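Local coordinates for protein syndapin (Drosophila melanogaster, PDB 3I2W) that probably acts in endocytosis, its F-BAR domain forming a homodimer that binds phospholipid membranes and an SH3 domain recruiting partner proteins, at residues Y21-C24 and N25-Q28. Residues are numbered along the deposited sequence; the frame is centred on the assembly and turned at random.
Sequences YKLC and NDLQ
Four successive i to i+4 backbone hydrogen bonds join residues 21-24 to residues 25-28: N25 N to Y21 O, D26 N to K22 O (2.8 Å), L27 N to L23 O and Q28 N to C24 O (3.1 Å). The carbonyl of C24 also receives a weak bond from the side-chain amide of Q28, with NE2 3.2 Å from C24 O, so two donors of one residue converge on this oxygen. Q28 CG lies beside its own backbone N (chi1 -80°), and the chain, extended beyond CG, brings the terminal amide to C24 O. The same NE2 is hydrogen-bonded to Q102 OE1 on helix 63-105, while Q102 NE2 bonds to N25 OD1, linking both amides to that helix. The other end of the N25 amide, ND2, approaches the Y21 ring obliquely, 3.5 Å from CE2, with the two planes 73° apart. On another side of the helix, L23 CD2 lies 4.1 Å from D26 OD2. L23 and L27 pack on F229 of helix 169-240, and D26 and L27 meet W69 of the second subunit. These two turns of helix 11-58 belong to the elongated helical bundle of the F-BAR dimer.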
ATOM      1  N   TYR B  21     -17.905  21.475   0.171  1.00 24.78           N
ATOM      2  CA  TYR B  21     -16.645  21.772   0.849  1.00 24.15           C
ATOM      3  C   TYR B  21     -16.109  20.518   1.560  1.00 24.56           C
ATOM      4  O   TYR B  21     -15.025  20.056   1.218  1.00 25.10           O
ATOM      5  CB  TYR B  21     -16.778  22.955   1.804  1.00 23.17           C
ATOM      6  CG  TYR B  21     -15.543  23.325   2.614  1.00 22.68           C
ATOM      7  CD1 TYR B  21     -14.542  24.152   2.093  1.00 22.06           C
ATOM      8  CD2 TYR B  21     -15.399  22.903   3.933  1.00 23.12           C
ATOM      9  CE1 TYR B  21     -13.407  24.529   2.849  1.00 15.86           C
ATOM     10  CE2 TYR B  21     -14.297  23.269   4.689  1.00 20.40           C
ATOM     11  CZ  TYR B  21     -13.294  24.086   4.127  1.00 21.63           C
ATOM     12  OH  TYR B  21     -12.170  24.449   4.889  1.00 22.86           O
ATOM     13  N   LYS B  22     -16.855  19.964   2.517  1.00 24.02           N
ATOM     14  CA  LYS B  22     -16.437  18.739   3.247  1.00 23.76           C
ATOM     15  C   LYS B  22     -15.914  17.610   2.373  1.00 23.07           C
ATOM     16  O   LYS B  22     -14.876  16.997   2.669  1.00 20.79           O
ATOM     17  CB  LYS B  22     -17.617  18.179   4.008  1.00 23.85           C
ATOM     18  CG  LYS B  22     -17.655  18.625   5.411  1.00 27.73           C
ATOM     19  CD  LYS B  22     -19.084  18.873   5.919  1.00 31.28           C
ATOM     20  CE  LYS B  22     -19.684  17.683   6.611  1.00 30.85           C
ATOM     21  NZ  LYS B  22     -20.583  18.320   7.545  1.00 37.64           N
ATOM     22  N   LEU B  23     -16.662  17.305   1.308  1.00 22.94           N
ATOM     23  CA  LEU B  23     -16.170  16.335   0.336  1.00 22.99           C
ATOM     24  C   LEU B  23     -14.859  16.766  -0.332  1.00 23.54           C
ATOM     25  O   LEU B  23     -14.016  15.956  -0.589  1.00 24.98           O
ATOM     26  CB  LEU B  23     -17.220  15.965  -0.694  1.00 22.42           C
ATOM     27  CG  LEU B  23     -18.545  15.376  -0.189  1.00 20.93           C
ATOM     28  CD1 LEU B  23     -19.506  15.375  -1.350  1.00 22.15           C
ATOM     29  CD2 LEU B  23     -18.465  13.980   0.408  1.00 15.48           C
ATOM     30  N   CYS B  24     -14.623  18.030  -0.578  1.00 24.22           N
ATOM     31  CA  CYS B  24     -13.249  18.349  -0.937  1.00 25.06           C
ATOM     32  C   CYS B  24     -12.263  17.937   0.124  1.00 25.16           C
ATOM     33  O   CYS B  24     -11.303  17.296  -0.186  1.00 27.28           O
ATOM     34  CB  CYS B  24     -13.045  19.824  -1.247  1.00 25.65           C
ATOM     35  SG  CYS B  24     -13.984  20.329  -2.693  1.00 26.00           S
ATOM     36  N   ASN B  25     -12.455  18.303   1.373  1.00 24.84           N
ATOM     37  CA  ASN B  25     -11.563  17.794   2.391  1.00 25.13           C
ATOM     38  C   ASN B  25     -11.396  16.264   2.426  1.00 24.92           C
ATOM     39  O   ASN B  25     -10.308  15.763   2.563  1.00 24.63           O
ATOM     40  CB  ASN B  25     -12.016  18.248   3.749  1.00 24.84           C
ATOM     41  CG  ASN B  25     -11.709  19.676   3.994  1.00 26.09           C
ATOM     42  OD1 ASN B  25     -10.815  20.256   3.393  1.00 30.14           O
ATOM     43  ND2 ASN B  25     -12.470  20.276   4.874  1.00 29.59           N
ATOM     44  N   ASP B  26     -12.490  15.542   2.286  1.00 25.35           N
ATOM     45  CA  ASP B  26     -12.468  14.097   2.400  1.00 24.90           C
ATOM     46  C   ASP B  26     -11.637  13.512   1.278  1.00 24.30           C
ATOM     47  O   ASP B  26     -10.811  12.620   1.513  1.00 24.01           O
ATOM     48  CB  ASP B  26     -13.887  13.507   2.312  1.00 24.83           C
ATOM     49  CG  ASP B  26     -14.723  13.683   3.600  1.00 25.72           C
ATOM     50  OD1 ASP B  26     -14.259  14.201   4.633  1.00 25.77           O
ATOM     51  OD2 ASP B  26     -15.929  13.333   3.562  1.00 29.65           O
ATOM     52  N   LEU B  27     -11.867  13.988   0.059  1.00 22.87           N
ATOM     53  CA  LEU B  27     -11.153  13.456  -1.071  1.00 22.11           C
ATOM     54  C   LEU B  27      -9.641  13.744  -0.952  1.00 23.12           C
ATOM     55  O   LEU B  27      -8.794  12.889  -1.271  1.00 22.27           O
ATOM     56  CB  LEU B  27     -11.718  14.061  -2.308  1.00 20.73           C
ATOM     57  CG  LEU B  27     -11.261  13.504  -3.633  1.00 19.32           C
ATOM     58  CD1 LEU B  27     -11.512  12.025  -3.851  1.00 17.45           C
ATOM     59  CD2 LEU B  27     -12.054  14.307  -4.629  1.00 21.53           C
ATOM     60  N   GLN B  28      -9.295  14.932  -0.449  1.00 23.97           N
ATOM     61  CA  GLN B  28      -7.889  15.253  -0.316  1.00 24.11           C
ATOM     62  C   GLN B  28      -7.346  14.300   0.686  1.00 24.86           C
ATOM     63  O   GLN B  28      -6.321  13.687   0.457  1.00 26.11           O
ATOM     64  CB  GLN B  28      -7.641  16.700   0.095  1.00 23.47           C
ATOM     65  CG  GLN B  28      -7.722  17.712  -1.009  1.00 22.38           C
ATOM     66  CD  GLN B  28      -7.818  19.153  -0.452  1.00 27.53           C
ATOM     67  OE1 GLN B  28      -6.797  19.863  -0.249  1.00 27.88           O
ATOM     68  NE2 GLN B  28      -9.053  19.584  -0.176  1.00 28.53           N
TER